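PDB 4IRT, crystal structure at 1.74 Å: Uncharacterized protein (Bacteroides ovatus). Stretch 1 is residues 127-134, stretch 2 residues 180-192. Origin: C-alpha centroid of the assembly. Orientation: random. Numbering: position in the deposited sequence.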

# COMPACT_ATOMS: atom_id res chain seq x y z
N PRO A 127 2.93 -4.38 -8.40
CA PRO A 127 4.19 -3.66 -8.24
C PRO A 127 4.15 -2.68 -7.06
O PRO A 127 3.17 -1.96 -6.90
CB PRO A 127 4.31 -2.88 -9.56
CG PRO A 127 2.85 -2.63 -9.97
CD PRO A 127 2.14 -3.90 -9.57
N GLU A 128 5.21 -2.70 -6.24
CA GLU A 128 5.35 -1.80 -5.09
C GLU A 128 6.79 -1.33 -4.98
O GLU A 128 7.70 -2.15 -5.06
CB GLU A 128 5.03 -2.51 -3.76
CG GLU A 128 3.72 -3.26 -3.64
CD GLU A 128 3.73 -4.26 -2.47
OE1 GLU A 128 4.42 -4.05 -1.46
OE2 GLU A 128 3.09 -5.32 -2.57
N PHE A 129 6.97 -0.02 -4.74
CA PHE A 129 8.26 0.60 -4.51
C PHE A 129 8.36 1.08 -3.05
O PHE A 129 7.38 1.54 -2.48
CB PHE A 129 8.47 1.81 -5.40
CG PHE A 129 8.67 1.50 -6.86
CD1 PHE A 129 9.91 1.10 -7.34
CD2 PHE A 129 7.64 1.67 -7.77
CE1 PHE A 129 10.09 0.81 -8.68
CE2 PHE A 129 7.82 1.40 -9.10
CZ PHE A 129 9.06 0.99 -9.56
N TYR A 130 9.58 1.05 -2.50
CA TYR A 130 9.90 1.61 -1.19
C TYR A 130 11.28 2.23 -1.27
O TYR A 130 12.20 1.64 -1.88
CB TYR A 130 9.86 0.54 -0.09
CG TYR A 130 8.58 -0.25 -0.09
CD1 TYR A 130 7.47 0.20 0.62
CD2 TYR A 130 8.45 -1.42 -0.85
CE1 TYR A 130 6.28 -0.49 0.60
CE2 TYR A 130 7.25 -2.11 -0.89
CZ TYR A 130 6.17 -1.64 -0.17
OH TYR A 130 4.98 -2.31 -0.20
N PRO A 131 11.46 3.40 -0.65
CA PRO A 131 12.77 4.02 -0.64
C PRO A 131 13.65 3.48 0.48
O PRO A 131 13.16 3.25 1.59
CB PRO A 131 12.43 5.49 -0.38
CG PRO A 131 11.31 5.40 0.56
CD PRO A 131 10.49 4.19 0.14
N LEU A 132 14.93 3.30 0.20
CA LEU A 132 15.89 2.78 1.16
C LEU A 132 16.80 3.93 1.55
O LEU A 132 16.87 4.94 0.84
CB LEU A 132 16.75 1.68 0.52
CG LEU A 132 15.96 0.44 0.08
CD1 LEU A 132 16.93 -0.53 -0.59
CD2 LEU A 132 15.26 -0.21 1.27
N SER A 133 17.49 3.77 2.67
CA SER A 133 18.45 4.79 3.10
C SER A 133 19.51 5.01 2.03
O SER A 133 19.93 4.07 1.37
CB SER A 133 19.12 4.37 4.42
OG SER A 133 18.24 4.70 5.47
N GLY A 134 19.87 6.27 1.81
CA GLY A 134 20.91 6.62 0.87
C GLY A 134 20.49 6.85 -0.57
O GLY A 134 21.33 7.08 -1.42
N TYR A 180 -0.34 -12.87 1.19
CA TYR A 180 -0.57 -11.49 0.78
C TYR A 180 0.08 -10.61 1.80
O TYR A 180 -0.21 -10.72 3.00
CB TYR A 180 -2.06 -11.17 0.69
CG TYR A 180 -2.70 -11.95 -0.41
CD1 TYR A 180 -2.73 -11.45 -1.71
CD2 TYR A 180 -3.27 -13.17 -0.16
CE1 TYR A 180 -3.31 -12.19 -2.75
CE2 TYR A 180 -3.85 -13.92 -1.17
CZ TYR A 180 -3.86 -13.42 -2.46
OH TYR A 180 -4.43 -14.19 -3.45
N TRP A 181 0.95 -9.74 1.31
CA TRP A 181 1.86 -8.98 2.16
C TRP A 181 1.71 -7.48 2.02
O TRP A 181 1.09 -7.00 1.10
CB TRP A 181 3.32 -9.38 1.84
CG TRP A 181 3.68 -9.23 0.37
CD1 TRP A 181 4.05 -8.11 -0.27
CD2 TRP A 181 3.66 -10.29 -0.61
NE1 TRP A 181 4.26 -8.38 -1.63
CE2 TRP A 181 4.04 -9.73 -1.84
CE3 TRP A 181 3.35 -11.64 -0.54
CZ2 TRP A 181 4.09 -10.48 -3.01
CZ3 TRP A 181 3.42 -12.39 -1.68
CH2 TRP A 181 3.78 -11.80 -2.92
N GLN A 182 2.33 -6.77 2.95
CA GLN A 182 2.55 -5.32 2.91
C GLN A 182 3.84 -4.99 3.64
O GLN A 182 4.30 -5.76 4.50
CB GLN A 182 1.36 -4.53 3.52
CG GLN A 182 0.93 -4.99 4.93
CD GLN A 182 -0.07 -6.13 4.94
OE1 GLN A 182 -0.85 -6.32 4.00
NE2 GLN A 182 -0.03 -6.92 6.02
N LEU A 183 4.47 -3.89 3.24
CA LEU A 183 5.77 -3.50 3.75
C LEU A 183 5.79 -2.02 4.06
O LEU A 183 4.90 -1.28 3.64
CB LEU A 183 6.91 -3.79 2.76
CG LEU A 183 7.05 -5.23 2.32
CD1 LEU A 183 6.23 -5.51 1.08
CD2 LEU A 183 8.47 -5.64 2.02
N TYR A 184 6.83 -1.63 4.76
CA TYR A 184 7.11 -0.24 5.06
C TYR A 184 8.58 -0.10 5.41
O TYR A 184 9.13 -0.96 6.10
CB TYR A 184 6.26 0.21 6.23
CG TYR A 184 6.29 1.69 6.54
CD1 TYR A 184 5.49 2.57 5.82
CD2 TYR A 184 7.06 2.20 7.60
CE1 TYR A 184 5.48 3.93 6.10
CE2 TYR A 184 7.04 3.57 7.89
CZ TYR A 184 6.22 4.43 7.13
OH TYR A 184 6.16 5.78 7.39
N VAL A 185 9.22 0.97 4.93
CA VAL A 185 10.61 1.21 5.31
C VAL A 185 10.58 2.36 6.29
O VAL A 185 10.10 3.46 5.95
CB VAL A 185 11.48 1.53 4.09
CG1 VAL A 185 12.90 1.85 4.53
CG2 VAL A 185 11.44 0.35 3.13
N ASP A 186 11.05 2.11 7.51
CA ASP A 186 10.89 3.11 8.56
C ASP A 186 11.93 4.22 8.45
O ASP A 186 12.75 4.25 7.53
CB ASP A 186 10.81 2.48 9.96
CG ASP A 186 12.12 1.86 10.43
OD1 ASP A 186 13.21 2.21 9.92
OD2 ASP A 186 12.07 1.03 11.37
N GLU A 187 11.85 5.16 9.37
CA GLU A 187 12.73 6.34 9.31
C GLU A 187 14.19 6.03 9.63
O GLU A 187 15.06 6.89 9.47
CB GLU A 187 12.15 7.47 10.16
CG GLU A 187 10.87 7.97 9.53
CD GLU A 187 9.92 8.70 10.46
OE1 GLU A 187 10.37 9.27 11.46
OE2 GLU A 187 8.69 8.74 10.16
N LYS A 188 14.45 4.81 10.09
CA LYS A 188 15.83 4.33 10.33
C LYS A 188 16.35 3.44 9.19
O LYS A 188 17.50 2.93 9.23
CB LYS A 188 15.89 3.57 11.64
CG LYS A 188 15.60 4.45 12.83
CD LYS A 188 16.08 3.84 14.11
CE LYS A 188 14.94 3.28 14.93
NZ LYS A 188 15.43 2.99 16.31
N GLY A 189 15.51 3.23 8.19
CA GLY A 189 15.89 2.46 7.01
C GLY A 189 15.62 0.96 7.17
O GLY A 189 16.01 0.18 6.32
N THR A 190 14.95 0.57 8.25
CA THR A 190 14.55 -0.83 8.44
C THR A 190 13.36 -1.18 7.53
O THR A 190 12.36 -0.44 7.45
CB THR A 190 14.21 -1.10 9.91
OG1 THR A 190 15.36 -0.82 10.72
CG2 THR A 190 13.76 -2.54 10.16
N ILE A 191 13.43 -2.33 6.89
CA ILE A 191 12.33 -2.82 6.06
C ILE A 191 11.46 -3.70 6.92
O ILE A 191 11.93 -4.72 7.45
CB ILE A 191 12.83 -3.66 4.87
CG1 ILE A 191 13.84 -2.89 4.01
CG2 ILE A 191 11.65 -4.15 4.05
CD1 ILE A 191 14.59 -3.76 3.03
N HIS A 192 10.18 -3.32 7.04
CA HIS A 192 9.20 -4.11 7.74
C HIS A 192 8.35 -4.88 6.76
O HIS A 192 8.03 -4.37 5.70
CB HIS A 192 8.30 -3.20 8.60
CG HIS A 192 9.04 -2.42 9.63
ND1 HIS A 192 9.17 -2.85 10.93
CD2 HIS A 192 9.73 -1.25 9.55
CE1 HIS A 192 9.91 -1.99 11.61
NE2 HIS A 192 10.25 -1.00 10.80
O HOH W 1 3.75 -7.00 -4.21
O HOH W 2 1.07 -4.62 -0.29
O HOH W 3 2.76 -2.37 1.19
O HOH W 4 17.44 1.28 4.01

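Strands 127-131 and 180-185 run in nearly the same direction, at 21°, but their axes come no closer than 7.0 Å and no clear direct hydrogen bond joins the stretches. Side-chain packing and bridging waters connect them instead, with 412 Å² buried over both sides.

Along stretch 2, the contact begins at Trp181. Its CA-to-CB bond points sideways, yet with chi1 at 55° (p) the indole end comes nearer to Glu128. Water 1 links the two, accepting from Trp181 NE1 at 3.0 Å and donating to Glu128 OE2 at 2.4 Å, so a buried carboxylate meets a polar ring nitrogen through solvent.

Leu183 points toward stretch 1 and lies over one face of the Tyr130 ring: its CB is 4.1 Å from the ring centroid and 25° off the normal, a CH-pi arrangement. The aromatic ring offers a broad apolar surface, while its hydroxyl reaches water 3, with Tyr130 OH 2.6 Å from the water oxygen; the same water accepts from Leu183 N at 3.1 Å. Tyr184 points away, in keeping with strand alternation.

Val185 points back toward stretch 1. Its CG2 lies 3.6 Å from Tyr130 CB and 4.3 Å from Leu132 CD2, while CG1 is 3.3 Å from Pro131 O; the compact branched side chain thus uses both methyls.

The type I turn from Asp186 to Gly189 is braced by Asp186 OD1, which accepts from Lys188 N and Thr190 N, each at 2.9 Å. Gly189 suits its place twice over: phi/psi of 88/8 would jam a CB against the preceding carbonyl, and an ideal CB would sit 2.5 Å from Ser133 OG. Water 4 accepts from Ser133 N at 2.8 Å and donates to Gly189 O at 2.9 Å. Finally, Ile191 extends CD1 to 4.0 Å from Leu132 CD2, adding an apolar contact between buried residues.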